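Side-chain contacts in transcriptional regulator, LacI family (Lactobacillus brevis, PDB 3JY6), which probably acts as a DNA-binding transcription factor of the LacI family that recognises cis-regulatory DNA, its remaining part resembling periplasmic binding proteins: residues A113-F118 with V184-K189; W192-F197 with T219-R224; A244-R249 with E254-E259. All blocks are in the same frame, centred on the assembly; numbering follows the deposited sequence.

How the contacts relate
Along the chain the three contacts follow one another in series. Contacts 1 and 2 belong to the subdomain built on the four-stranded parallel sheet, their centres about 14 Å apart, and they touch: strand 183-187 turns Val184 and Phe186 toward helix 107-119 in contact 1, while Ala185 and Ala187 meet Leu193 and Phe197 of contact 2. Contact 3 lies across the chain's centre, about 33 Å from contact 1 and 34 Å from contact 2 between centres, where helix 236-251 meets the loop leading to strand 260-262 of the six-stranded sheet. Both lobes of a periplasmic-binding-protein-like fold are thus represented, and only contact 2 is touched by the second subunit, at the dimer interface.

Contact 1: residues A113-F118 with V184-K189; sequences AATTAF and VAFALK
Val184 sets its CG1 methyl over one face of the Phe118 ring, 3.8 Å from the centroid and 17° off the ring normal, a CH-pi contact. The methyl is displaced toward the rim, so its nearest ring atom is CD1 of Phe118, at 3.6 Å from Val184 CG1. The other branch, Val184 CG2, lies nearest the base of the same side chain, 4.1 Å from Phe118 CB. A beta-branched valine suits this place because its two methyls can address ring and stem together.

Two residues further along the strand, Phe186 has its CG anti to the backbone N (chi1 -159°), which carries the ring out toward the helix. Thr115 OG1 comes to the edge of this ring, near its plane, 3.7 Å from Phe186 CE1, the two side chains crossing at about a right angle. Ala114 CB approaches the same ring obliquely, 4.2 Å from CE1 and CZ of Phe186; its small size lets the helix come down on the phenyl group.

Residues 113-118 of helix 107-119 run nearly antiparallel (167°) to residues 184-187 of the strand, packing against one side of the parallel sheet as in alpha/beta folds, and Ile146 of helix 137-147 also touches both Thr115 and Phe186. The chemistry is apolar: Thr115 OG1, the polar atom buried here, gives its hydrogen to Ala111 O in its own helix, so a threonine can lie against an aromatic edge with its bonding need already met.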
ATOM      1  N   ALA A 113     -10.511 -23.665  -9.148  1.00 19.00           N
ATOM      2  CA  ALA A 113     -10.690 -23.340 -10.559  1.00 18.40           C
ATOM      3  C   ALA A 113      -9.380 -22.873 -11.181  1.00 19.68           C
ATOM      4  O   ALA A 113      -9.079 -23.214 -12.319  1.00 20.01           O
ATOM      5  CB  ALA A 113     -11.756 -22.258 -10.722  1.00 17.53           C
ATOM      6  N   ALA A 114      -8.607 -22.087 -10.434  1.00 19.41           N
ATOM      7  CA  ALA A 114      -7.323 -21.603 -10.927  1.00 19.00           C
ATOM      8  C   ALA A 114      -6.366 -22.780 -11.168  1.00 18.95           C
ATOM      9  O   ALA A 114      -5.670 -22.838 -12.193  1.00 17.90           O
ATOM     10  CB  ALA A 114      -6.720 -20.622  -9.931  1.00 17.94           C
ATOM     11  N   THR A 115      -6.337 -23.719 -10.227  1.00 19.22           N
ATOM     12  CA  THR A 115      -5.476 -24.890 -10.350  1.00 20.85           C
ATOM     13  C   THR A 115      -5.917 -25.702 -11.569  1.00 21.80           C
ATOM     14  O   THR A 115      -5.092 -26.153 -12.364  1.00 20.90           O
ATOM     15  CB  THR A 115      -5.560 -25.787  -9.096  1.00 21.39           C
ATOM     16  OG1 THR A 115      -5.092 -25.059  -7.957  1.00 25.48           O
ATOM     17  CG2 THR A 115      -4.700 -27.024  -9.264  1.00 21.11           C
ATOM     18  N   THR A 116      -7.225 -25.883 -11.703  1.00 22.08           N
ATOM     19  CA  THR A 116      -7.777 -26.639 -12.819  1.00 22.79           C
ATOM     20  C   THR A 116      -7.371 -26.011 -14.141  1.00 22.92           C
ATOM     21  O   THR A 116      -6.974 -26.711 -15.073  1.00 23.86           O
ATOM     22  CB  THR A 116      -9.317 -26.723 -12.705  1.00 24.08           C
ATOM     23  OG1 THR A 116      -9.645 -27.579 -11.602  1.00 27.04           O
ATOM     24  CG2 THR A 116      -9.951 -27.275 -13.999  1.00 22.11           C
ATOM     25  N   ALA A 117      -7.455 -24.687 -14.221  1.00 23.08           N
ATOM     26  CA  ALA A 117      -7.077 -23.975 -15.438  1.00 23.08           C
ATOM     27  C   ALA A 117      -5.608 -24.228 -15.760  1.00 23.78           C
ATOM     28  O   ALA A 117      -5.237 -24.370 -16.927  1.00 24.68           O
ATOM     29  CB  ALA A 117      -7.319 -22.487 -15.268  1.00 23.90           C
ATOM     30  N   PHE A 118      -4.772 -24.277 -14.722  1.00 23.13           N
ATOM     31  CA  PHE A 118      -3.342 -24.514 -14.909  1.00 22.91           C
ATOM     32  C   PHE A 118      -3.026 -25.960 -15.280  1.00 22.86           C
ATOM     33  O   PHE A 118      -2.117 -26.212 -16.065  1.00 23.22           O
ATOM     34  CB  PHE A 118      -2.560 -24.084 -13.663  1.00 18.56           C
ATOM     35  CG  PHE A 118      -2.179 -22.633 -13.682  1.00 19.34           C
ATOM     36  CD1 PHE A 118      -1.157 -22.192 -14.517  1.00 17.44           C
ATOM     37  CD2 PHE A 118      -2.896 -21.693 -12.937  1.00 18.30           C
ATOM     38  CE1 PHE A 118      -0.857 -20.834 -14.623  1.00 19.27           C
ATOM     39  CE2 PHE A 118      -2.609 -20.330 -13.032  1.00 18.16           C
ATOM     40  CZ  PHE A 118      -1.587 -19.894 -13.877  1.00 18.52           C
ATOM     41  N   VAL A 184       3.688 -24.951 -11.341  1.00 21.54           N
ATOM     42  CA  VAL A 184       3.077 -23.646 -11.084  1.00 21.97           C
ATOM     43  C   VAL A 184       3.423 -23.255  -9.647  1.00 21.79           C
ATOM     44  O   VAL A 184       3.099 -23.995  -8.708  1.00 20.60           O
ATOM     45  CB  VAL A 184       1.535 -23.654 -11.071  1.00 23.27           C
ATOM     46  CG1 VAL A 184       1.012 -22.356 -11.657  1.00 24.12           C
ATOM     47  CG2 VAL A 184       0.988 -24.874 -11.732  1.00 23.56           C
ATOM     48  N   ALA A 185       4.067 -22.108  -9.474  1.00 19.72           N
ATOM     49  CA  ALA A 185       4.372 -21.621  -8.136  1.00 19.17           C
ATOM     50  C   ALA A 185       3.099 -20.818  -7.817  1.00 19.77           C
ATOM     51  O   ALA A 185       2.795 -19.839  -8.502  1.00 18.38           O
ATOM     52  CB  ALA A 185       5.600 -20.720  -8.164  1.00 16.70           C
ATOM     53  N   PHE A 186       2.352 -21.251  -6.801  1.00 18.79           N
ATOM     54  CA  PHE A 186       1.081 -20.619  -6.425  1.00 18.52           C
ATOM     55  C   PHE A 186       1.160 -19.921  -5.054  1.00 18.55           C
ATOM     56  O   PHE A 186       1.215 -20.570  -4.012  1.00 17.59           O
ATOM     57  CB  PHE A 186       0.006 -21.716  -6.424  1.00 16.99           C
ATOM     58  CG  PHE A 186      -1.424 -21.226  -6.550  1.00 15.26           C
ATOM     59  CD1 PHE A 186      -2.367 -22.030  -7.194  1.00 13.78           C
ATOM     60  CD2 PHE A 186      -1.848 -20.038  -5.970  1.00 13.48           C
ATOM     61  CE1 PHE A 186      -3.707 -21.661  -7.258  1.00 14.99           C
ATOM     62  CE2 PHE A 186      -3.181 -19.657  -6.023  1.00 13.40           C
ATOM     63  CZ  PHE A 186      -4.116 -20.469  -6.667  1.00 16.55           C
ATOM     64  N   ALA A 187       1.179 -18.592  -5.075  1.00 17.71           N
ATOM     65  CA  ALA A 187       1.240 -17.800  -3.850  1.00 18.78           C
ATOM     66  C   ALA A 187      -0.178 -17.587  -3.317  1.00 19.60           C
ATOM     67  O   ALA A 187      -1.067 -17.143  -4.043  1.00 20.02           O
ATOM     68  CB  ALA A 187       1.908 -16.450  -4.132  1.00 18.43           C
ATOM     69  N   LEU A 188      -0.384 -17.917  -2.046  1.00 20.64           N
ATOM     70  CA  LEU A 188      -1.685 -17.751  -1.415  1.00 21.93           C
ATOM     71  C   LEU A 188      -1.899 -16.335  -0.902  1.00 22.21           C
ATOM     72  O   LEU A 188      -3.017 -15.955  -0.562  1.00 23.93           O
ATOM     73  CB  LEU A 188      -1.843 -18.754  -0.275  1.00 22.88           C
ATOM     74  CG  LEU A 188      -2.646 -20.018  -0.602  1.00 25.86           C
ATOM     75  CD1 LEU A 188      -2.270 -20.567  -1.971  1.00 25.14           C
ATOM     76  CD2 LEU A 188      -2.417 -21.032   0.497  1.00 24.96           C
ATOM     77  N   LYS A 189      -0.833 -15.545  -0.871  1.00 23.02           N
ATOM     78  CA  LYS A 189      -0.921 -14.170  -0.398  1.00 24.82           C
ATOM     79  C   LYS A 189      -0.095 -13.267  -1.294  1.00 23.50           C
ATOM     80  O   LYS A 189       0.986 -13.638  -1.749  1.00 24.50           O
ATOM     81  CB  LYS A 189      -0.430 -14.071   1.055  1.00 28.80           C
ATOM     82  CG  LYS A 189      -0.721 -12.730   1.719  1.00 32.28           C
ATOM     83  CD  LYS A 189      -0.238 -12.675   3.170  1.00 33.58           C
ATOM     84  CE  LYS A 189      -0.584 -11.324   3.819  1.00 36.75           C
ATOM     85  NZ  LYS A 189      -0.147 -11.225   5.249  1.00 37.43           N
TER

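Contact 2: residues W192-F197 with T219-R224; sequences WLLEFF and TDFIRR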
ATOM      1  N   TRP A 192       3.943 -12.557  -0.746  1.00 20.24           N
ATOM      2  CA  TRP A 192       4.866 -13.610  -1.147  1.00 20.47           C
ATOM      3  C   TRP A 192       5.111 -13.582  -2.651  1.00 20.47           C
ATOM      4  O   TRP A 192       6.233 -13.803  -3.105  1.00 19.92           O
ATOM      5  CB  TRP A 192       4.313 -14.964  -0.709  1.00 23.13           C
ATOM      6  CG  TRP A 192       4.125 -15.070   0.792  1.00 24.37           C
ATOM      7  CD1 TRP A 192       3.098 -15.683   1.447  1.00 26.45           C
ATOM      8  CD2 TRP A 192       4.979 -14.529   1.809  1.00 24.66           C
ATOM      9  NE1 TRP A 192       3.253 -15.553   2.815  1.00 25.29           N
ATOM     10  CE2 TRP A 192       4.403 -14.853   3.060  1.00 26.25           C
ATOM     11  CE3 TRP A 192       6.183 -13.807   1.787  1.00 27.78           C
ATOM     12  CZ2 TRP A 192       4.981 -14.466   4.282  1.00 27.12           C
ATOM     13  CZ3 TRP A 192       6.759 -13.421   3.006  1.00 28.43           C
ATOM     14  CH2 TRP A 192       6.155 -13.758   4.234  1.00 26.47           C
ATOM     15  N   LEU A 193       4.068 -13.293  -3.425  1.00 19.47           N
ATOM     16  CA  LEU A 193       4.215 -13.229  -4.872  1.00 20.32           C
ATOM     17  C   LEU A 193       5.109 -12.038  -5.212  1.00 21.26           C
ATOM     18  O   LEU A 193       5.989 -12.131  -6.068  1.00 22.60           O
ATOM     19  CB  LEU A 193       2.829 -13.098  -5.534  1.00 22.10           C
ATOM     20  CG  LEU A 193       2.696 -13.254  -7.052  1.00 24.67           C
ATOM     21  CD1 LEU A 193       1.305 -13.752  -7.391  1.00 23.77           C
ATOM     22  CD2 LEU A 193       2.978 -11.922  -7.746  1.00 26.79           C
ATOM     23  N   LEU A 194       4.910 -10.931  -4.500  1.00 21.54           N
ATOM     24  CA  LEU A 194       5.673  -9.711  -4.745  1.00 23.83           C
ATOM     25  C   LEU A 194       7.117  -9.803  -4.289  1.00 22.77           C
ATOM     26  O   LEU A 194       7.993  -9.216  -4.901  1.00 23.83           O
ATOM     27  CB  LEU A 194       5.018  -8.506  -4.046  1.00 27.19           C
ATOM     28  CG  LEU A 194       3.567  -8.154  -4.384  1.00 29.21           C
ATOM     29  CD1 LEU A 194       3.074  -7.079  -3.436  1.00 29.77           C
ATOM     30  CD2 LEU A 194       3.467  -7.683  -5.824  1.00 31.07           C
ATOM     31  N   GLU A 195       7.366 -10.546  -3.221  1.00 23.86           N
ATOM     32  CA  GLU A 195       8.715 -10.660  -2.699  1.00 25.72           C
ATOM     33  C   GLU A 195       9.609 -11.694  -3.378  1.00 25.89           C
ATOM     34  O   GLU A 195      10.787 -11.420  -3.629  1.00 25.82           O
ATOM     35  CB  GLU A 195       8.670 -10.954  -1.192  1.00 27.58           C
ATOM     36  CG  GLU A 195      10.021 -10.820  -0.501  1.00 29.82           C
ATOM     37  CD  GLU A 195       9.965 -11.140   0.975  1.00 31.04           C
ATOM     38  OE1 GLU A 195       8.922 -10.871   1.609  1.00 32.17           O
ATOM     39  OE2 GLU A 195      10.974 -11.650   1.505  1.00 32.85           O
ATOM     40  N   PHE A 196       9.053 -12.860  -3.702  1.00 25.43           N
ATOM     41  CA  PHE A 196       9.850 -13.944  -4.279  1.00 25.14           C
ATOM     42  C   PHE A 196       9.755 -14.286  -5.760  1.00 25.69           C
ATOM     43  O   PHE A 196      10.635 -14.972  -6.273  1.00 27.65           O
ATOM     44  CB  PHE A 196       9.602 -15.222  -3.465  1.00 24.28           C
ATOM     45  CG  PHE A 196       9.963 -15.088  -2.008  1.00 25.69           C
ATOM     46  CD1 PHE A 196      11.291 -15.176  -1.595  1.00 25.64           C
ATOM     47  CD2 PHE A 196       8.981 -14.845  -1.051  1.00 23.80           C
ATOM     48  CE1 PHE A 196      11.640 -15.022  -0.247  1.00 26.25           C
ATOM     49  CE2 PHE A 196       9.320 -14.688   0.307  1.00 26.65           C
ATOM     50  CZ  PHE A 196      10.653 -14.777   0.706  1.00 25.20           C
ATOM     51  N   PHE A 197       8.721 -13.824  -6.456  1.00 25.12           N
ATOM     52  CA  PHE A 197       8.576 -14.159  -7.877  1.00 24.55           C
ATOM     53  C   PHE A 197       9.367 -13.320  -8.892  1.00 23.65           C
ATOM     54  O   PHE A 197       9.806 -13.846  -9.923  1.00 23.00           O
ATOM     55  CB  PHE A 197       7.088 -14.159  -8.272  1.00 24.39           C
ATOM     56  CG  PHE A 197       6.288 -15.317  -7.707  1.00 24.89           C
ATOM     57  CD1 PHE A 197       6.832 -16.184  -6.750  1.00 26.58           C
ATOM     58  CD2 PHE A 197       4.977 -15.530  -8.124  1.00 25.12           C
ATOM     59  CE1 PHE A 197       6.077 -17.246  -6.221  1.00 24.95           C
ATOM     60  CE2 PHE A 197       4.214 -16.583  -7.606  1.00 25.42           C
ATOM     61  CZ  PHE A 197       4.766 -17.445  -6.649  1.00 25.49           C
ATOM     62  N   THR A 219      -2.516  -5.976  -7.007  1.00 32.90           N
ATOM     63  CA  THR A 219      -1.662  -4.896  -7.469  1.00 37.00           C
ATOM     64  C   THR A 219      -1.409  -4.983  -8.981  1.00 38.51           C
ATOM     65  O   THR A 219      -1.160  -6.064  -9.518  1.00 39.04           O
ATOM     66  CB  THR A 219      -0.323  -4.925  -6.752  1.00 38.52           C
ATOM     67  OG1 THR A 219      -0.468  -4.486  -5.393  1.00 39.49           O
ATOM     68  CG2 THR A 219       0.600  -4.038  -7.456  1.00 40.64           C
ATOM     69  N   ASP A 220      -1.442  -3.839  -9.656  1.00 40.74           N
ATOM     70  CA  ASP A 220      -1.245  -3.797 -11.101  1.00 42.38           C
ATOM     71  C   ASP A 220       0.185  -3.991 -11.561  1.00 43.19           C
ATOM     72  O   ASP A 220       0.452  -4.760 -12.477  1.00 43.69           O
ATOM     73  CB  ASP A 220      -1.691  -2.454 -11.672  1.00 45.06           C
ATOM     74  CG  ASP A 220      -2.988  -1.957 -11.088  1.00 46.93           C
ATOM     75  OD1 ASP A 220      -4.032  -2.598 -11.319  1.00 47.66           O
ATOM     76  OD2 ASP A 220      -2.964  -0.913 -10.399  1.00 48.64           O
ATOM     77  N   PHE A 221       1.124  -3.277 -10.957  1.00 43.19           N
ATOM     78  CA  PHE A 221       2.483  -3.414 -11.470  1.00 41.85           C
ATOM     79  C   PHE A 221       3.054  -4.822 -11.639  1.00 41.31           C
ATOM     80  O   PHE A 221       3.948  -5.028 -12.457  1.00 42.14           O
ATOM     81  CB  PHE A 221       3.448  -2.516 -10.692  1.00 42.43           C
ATOM     82  CG  PHE A 221       3.412  -2.721  -9.226  1.00 41.42           C
ATOM     83  CD1 PHE A 221       4.195  -3.717  -8.647  1.00 41.33           C
ATOM     84  CD2 PHE A 221       2.633  -1.895  -8.419  1.00 40.07           C
ATOM     85  CE1 PHE A 221       4.209  -3.926  -7.269  1.00 42.53           C
ATOM     86  CE2 PHE A 221       2.619  -2.076  -7.032  1.00 39.41           C
ATOM     87  CZ  PHE A 221       3.426  -3.099  -6.446  1.00 40.46           C
ATOM     88  N   ILE A 222       2.563  -5.815 -10.912  1.00 40.67           N
ATOM     89  CA  ILE A 222       3.125  -7.156 -11.153  1.00 40.41           C
ATOM     90  C   ILE A 222       2.471  -7.659 -12.402  1.00 40.33           C
ATOM     91  O   ILE A 222       3.009  -8.527 -13.087  1.00 40.05           O
ATOM     92  CB  ILE A 222       2.662  -8.198 -10.209  1.00 41.76           C
ATOM     93  CG1 ILE A 222       2.088  -7.519  -8.976  1.00 39.42           C
ATOM     94  CG2 ILE A 222       3.762  -9.223 -10.041  1.00 41.94           C
ATOM     95  CD1 ILE A 222       0.941  -8.332  -8.427  1.00 36.39           C
ATOM     96  N   ARG A 223       1.257  -7.182 -12.653  1.00 40.95           N
ATOM     97  CA  ARG A 223       0.512  -7.639 -13.823  1.00 42.59           C
ATOM     98  C   ARG A 223       1.457  -7.579 -14.999  1.00 43.07           C
ATOM     99  O   ARG A 223       1.633  -8.562 -15.746  1.00 44.12           O
ATOM    100  CB  ARG A 223      -0.722  -6.737 -14.057  1.00 40.76           C
ATOM    101  N   ARG A 224       2.053  -6.414 -15.141  1.00 43.40           N
ATOM    102  CA  ARG A 224       3.045  -6.103 -16.128  1.00 42.62           C
ATOM    103  C   ARG A 224       4.372  -6.676 -15.794  1.00 43.62           C
ATOM    104  O   ARG A 224       5.265  -5.929 -15.491  1.00 43.25           O
ATOM    105  CB  ARG A 224       3.267  -4.622 -16.114  1.00 43.04           C
ATOM    106  CG  ARG A 224       2.106  -3.919 -15.547  1.00 42.60           C
ATOM    107  CD  ARG A 224       2.211  -2.462 -15.541  1.00 40.74           C
ATOM    108  NE  ARG A 224       0.888  -1.905 -15.388  1.00 41.49           N
ATOM    109  CZ  ARG A 224       0.010  -1.783 -16.372  1.00 41.98           C
ATOM    110  NH1 ARG A 224       0.334  -2.166 -17.590  1.00 43.28           N
ATOM    111  NH2 ARG A 224      -1.173  -1.285 -16.138  1.00 41.41           N
TER
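Leu194 and Ile222 make the tightest of the aliphatic contacts, crossing at about a right angle with Leu194 CD2 3.4 Å from Ile222 CG1, closer than usual van der Waals packing, though in a loop whose model is less certain. Leu194 CD2 also lies 3.7 Å from Ile222 CD1, so one leucine methyl sits across the CG1-CD1 arm of the isoleucine. Leu193 meets the other branch, its CD2 being 3.6 Å from Ile222 CG2. With CG anti to the backbone N (chi1 -170°), Leu193 extends from the helix toward the loop, and Ile222, branched at CB, can offer one arm to each leucine. Its own chi1 of -18° is nearly eclipsed, a further sign of strain or uncertainty. Cut back to an alanine, this position would probably leave Leu193 CD2 without its partner and Leu194 CD2 with little but the Phe221 ring, opening a gap between helix and loop.

Helix 190-196 lies in the beta-alpha-beta crossover from strand 183-187 to the adjacent, parallel strand 211-215, in the four-stranded sheet of the periplasmic-binding-protein-like fold. Leu193 and Phe197 also touch Ala187, so the helix is held between sheet and loop, and a leucine fits a position with apolar neighbours on both fronts.

The aromatic contribution is lighter. Phe221 brings CE1 to 4.1 Å from Leu194 CD2, an oblique approach, and the same ring packs on Leu194 of the second subunit.

Polar interactions lie at the margins. Thr219 N donates a hydrogen bond to Glu190 OE2, tying this part of the loop to the first turn of the helix. The carboxylate oxygens of Glu195 are bonded to Tyr163 OH and His165 ND1, and this glutamate packs against Arg224 of the second subunit.

Contact 3: residues A244-R249 with E254-E259; sequences AEIMLR and EKVAPE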
ATOM      1  N   ALA A 244     -19.661  -1.849   2.847  1.00 15.05           N
ATOM      2  CA  ALA A 244     -20.170  -0.529   3.225  1.00 15.57           C
ATOM      3  C   ALA A 244     -21.674  -0.453   2.920  1.00 15.95           C
ATOM      4  O   ALA A 244     -22.425   0.223   3.624  1.00 16.36           O
ATOM      5  CB  ALA A 244     -19.432   0.574   2.479  1.00 16.00           C
ATOM      6  N   GLU A 245     -22.113  -1.135   1.868  1.00 16.58           N
ATOM      7  CA  GLU A 245     -23.533  -1.147   1.520  1.00 19.16           C
ATOM      8  C   GLU A 245     -24.321  -1.845   2.631  1.00 18.17           C
ATOM      9  O   GLU A 245     -25.414  -1.423   3.003  1.00 17.41           O
ATOM     10  CB  GLU A 245     -23.763  -1.870   0.185  1.00 21.88           C
ATOM     11  CG  GLU A 245     -23.314  -1.081  -1.047  1.00 26.88           C
ATOM     12  CD  GLU A 245     -24.278   0.038  -1.416  1.00 29.97           C
ATOM     13  OE1 GLU A 245     -25.222   0.290  -0.640  1.00 29.90           O
ATOM     14  OE2 GLU A 245     -24.086   0.672  -2.485  1.00 33.61           O
ATOM     15  N   ILE A 246     -23.747  -2.910   3.171  1.00 15.19           N
ATOM     16  CA  ILE A 246     -24.395  -3.648   4.244  1.00 14.90           C
ATOM     17  C   ILE A 246     -24.453  -2.762   5.494  1.00 14.80           C
ATOM     18  O   ILE A 246     -25.477  -2.685   6.168  1.00 12.91           O
ATOM     19  CB  ILE A 246     -23.611  -4.958   4.552  1.00 15.06           C
ATOM     20  CG1 ILE A 246     -23.703  -5.918   3.354  1.00 14.85           C
ATOM     21  CG2 ILE A 246     -24.164  -5.609   5.796  1.00 14.08           C
ATOM     22  CD1 ILE A 246     -22.875  -7.182   3.508  1.00 11.11           C
ATOM     23  N   MET A 247     -23.350  -2.078   5.787  1.00 13.28           N
ATOM     24  CA  MET A 247     -23.290  -1.204   6.954  1.00 14.63           C
ATOM     25  C   MET A 247     -24.382  -0.140   6.893  1.00 15.80           C
ATOM     26  O   MET A 247     -25.094   0.089   7.870  1.00 19.24           O
ATOM     27  CB  MET A 247     -21.909  -0.543   7.051  1.00 13.74           C
ATOM     28  CG  MET A 247     -21.729   0.514   8.179  1.00 14.11           C
ATOM     29  SD  MET A 247     -22.017  -0.126   9.839  1.00 12.97           S
ATOM     30  CE  MET A 247     -22.188   1.120  10.696  1.00 19.20           C
ATOM     31  N   LEU A 248     -24.520   0.508   5.744  1.00 15.43           N
ATOM     32  CA  LEU A 248     -25.535   1.537   5.596  1.00 17.19           C
ATOM     33  C   LEU A 248     -26.932   0.958   5.835  1.00 17.49           C
ATOM     34  O   LEU A 248     -27.824   1.661   6.292  1.00 16.50           O
ATOM     35  CB  LEU A 248     -25.458   2.151   4.205  1.00 16.04           C
ATOM     36  CG  LEU A 248     -24.181   2.944   3.913  1.00 17.42           C
ATOM     37  CD1 LEU A 248     -24.256   3.515   2.504  1.00 15.34           C
ATOM     38  CD2 LEU A 248     -24.029   4.072   4.925  1.00 16.90           C
ATOM     39  N   ARG A 249     -27.116  -0.321   5.518  1.00 18.40           N
ATOM     40  CA  ARG A 249     -28.406  -0.968   5.727  1.00 18.45           C
ATOM     41  C   ARG A 249     -28.633  -1.155   7.222  1.00 18.59           C
ATOM     42  O   ARG A 249     -29.756  -1.020   7.707  1.00 20.88           O
ATOM     43  CB  ARG A 249     -28.465  -2.317   5.000  1.00 19.35           C
ATOM     44  CG  ARG A 249     -28.730  -2.205   3.508  1.00 18.84           C
ATOM     45  CD  ARG A 249     -28.538  -3.540   2.815  1.00 19.08           C
ATOM     46  NE  ARG A 249     -29.417  -4.588   3.351  1.00 19.39           N
ATOM     47  CZ  ARG A 249     -29.205  -5.887   3.157  1.00 21.50           C
ATOM     48  NH1 ARG A 249     -28.153  -6.281   2.451  1.00 23.73           N
ATOM     49  NH2 ARG A 249     -30.032  -6.790   3.660  1.00 22.89           N
ATOM     50  N   GLU A 254     -32.060  -1.610   9.479  1.00 25.12           N
ATOM     51  CA  GLU A 254     -32.521  -2.882   8.935  1.00 27.85           C
ATOM     52  C   GLU A 254     -31.878  -4.017   9.737  1.00 30.31           C
ATOM     53  O   GLU A 254     -30.670  -4.002   9.984  1.00 30.46           O
ATOM     54  CB  GLU A 254     -32.116  -3.011   7.466  1.00 28.02           C
ATOM     55  CG  GLU A 254     -32.829  -4.119   6.711  1.00 29.89           C
ATOM     56  CD  GLU A 254     -32.235  -4.370   5.340  1.00 30.98           C
ATOM     57  OE1 GLU A 254     -31.859  -3.389   4.662  1.00 31.88           O
ATOM     58  OE2 GLU A 254     -32.158  -5.553   4.933  1.00 33.27           O
ATOM     59  N   LYS A 255     -32.677  -4.988  10.165  1.00 31.47           N
ATOM     60  CA  LYS A 255     -32.117  -6.106  10.908  1.00 33.02           C
ATOM     61  C   LYS A 255     -31.547  -7.034   9.841  1.00 31.21           C
ATOM     62  O   LYS A 255     -32.222  -7.942   9.359  1.00 31.13           O
ATOM     63  CB  LYS A 255     -33.201  -6.815  11.734  1.00 34.86           C
ATOM     64  CG  LYS A 255     -33.994  -5.895  12.669  1.00 40.30           C
ATOM     65  CD  LYS A 255     -33.104  -4.990  13.536  1.00 43.39           C
ATOM     66  CE  LYS A 255     -32.241  -5.774  14.518  1.00 46.03           C
ATOM     67  NZ  LYS A 255     -31.307  -4.893  15.279  1.00 46.88           N
ATOM     68  N   VAL A 256     -30.303  -6.770   9.453  1.00 29.93           N
ATOM     69  CA  VAL A 256     -29.627  -7.554   8.424  1.00 26.89           C
ATOM     70  C   VAL A 256     -29.180  -8.916   8.941  1.00 25.97           C
ATOM     71  O   VAL A 256     -28.342  -9.005   9.830  1.00 24.82           O
ATOM     72  CB  VAL A 256     -28.390  -6.806   7.883  1.00 27.16           C
ATOM     73  CG1 VAL A 256     -27.805  -7.562   6.692  1.00 25.75           C
ATOM     74  CG2 VAL A 256     -28.772  -5.377   7.492  1.00 27.16           C
ATOM     75  N   ALA A 257     -29.743  -9.974   8.371  1.00 26.21           N
ATOM     76  CA  ALA A 257     -29.404 -11.339   8.765  1.00 26.46           C
ATOM     77  C   ALA A 257     -27.888 -11.566   8.690  1.00 25.60           C
ATOM     78  O   ALA A 257     -27.224 -11.094   7.772  1.00 25.37           O
ATOM     79  CB  ALA A 257     -30.133 -12.335   7.859  1.00 26.11           C
ATOM     80  N   PRO A 258     -27.327 -12.310   9.655  1.00 24.62           N
ATOM     81  CA  PRO A 258     -25.881 -12.565   9.647  1.00 23.17           C
ATOM     82  C   PRO A 258     -25.433 -13.643   8.656  1.00 23.89           C
ATOM     83  O   PRO A 258     -24.954 -14.706   9.056  1.00 22.60           O
ATOM     84  CB  PRO A 258     -25.606 -12.965  11.083  1.00 22.09           C
ATOM     85  CG  PRO A 258     -26.855 -13.784  11.417  1.00 21.70           C
ATOM     86  CD  PRO A 258     -27.973 -12.933  10.832  1.00 24.01           C
ATOM     87  N   GLU A 259     -25.594 -13.372   7.366  1.00 24.55           N
ATOM     88  CA  GLU A 259     -25.182 -14.323   6.340  1.00 26.89           C
ATOM     89  C   GLU A 259     -23.976 -13.786   5.567  1.00 27.05           C
ATOM     90  O   GLU A 259     -23.596 -12.624   5.728  1.00 24.66           O
ATOM     91  CB  GLU A 259     -26.351 -14.628   5.403  1.00 30.96           C
ATOM     92  CG  GLU A 259     -27.191 -13.415   5.050  1.00 37.51           C
ATOM     93  CD  GLU A 259     -28.662 -13.756   4.833  1.00 40.88           C
ATOM     94  OE1 GLU A 259     -29.495 -12.827   4.795  1.00 43.21           O
ATOM     95  OE2 GLU A 259     -28.996 -14.954   4.703  1.00 42.42           O
TER
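Arg249 takes hold of Glu254 side-on in a bidentate salt bridge, two nitrogens meeting two oxygens. Arg249 NE donates to Glu254 OE1 at 3.0 Å and Arg249 NH2 to Glu254 OE2 at 2.8 Å, the N-H...O angles being 166° and 164°. Both oxygens lie almost in the guanidinium plane, yet the carboxylate is turned against it by 33°: OE2 is approached on its syn side but out of plane, and OE1 from above. A bend at chi3 folds the arginine so that its NE edge confronts the acid, and the paired bonds limit how far either group can turn. The backbone adds a third tie, Glu254 N to Arg249 O at 3.0 Å. This closely bonded pair is on the solvent side, where long residues of opposite charge can stay at the surface.

Beneath the salt bridge the valine packs against the arginine. Short and forked, Val256 spans it: CG1 sits over one face of the guanidinium group, 3.8 Å from Arg249 NH2, and Val256 CG2 is 4.0 Å from Arg249 CB. The buried side is looser, Ile246 CG2 meeting Val256 CG1 at 4.2 Å.

The pairing fastens the last turns of helix 236-251 to the loop that continues into strand 260-262. Ile246 and Val256 both rest on Pro101, just before strand 102-104, while Leu248 packs on Ile32 and Leu33 of helix 20-34.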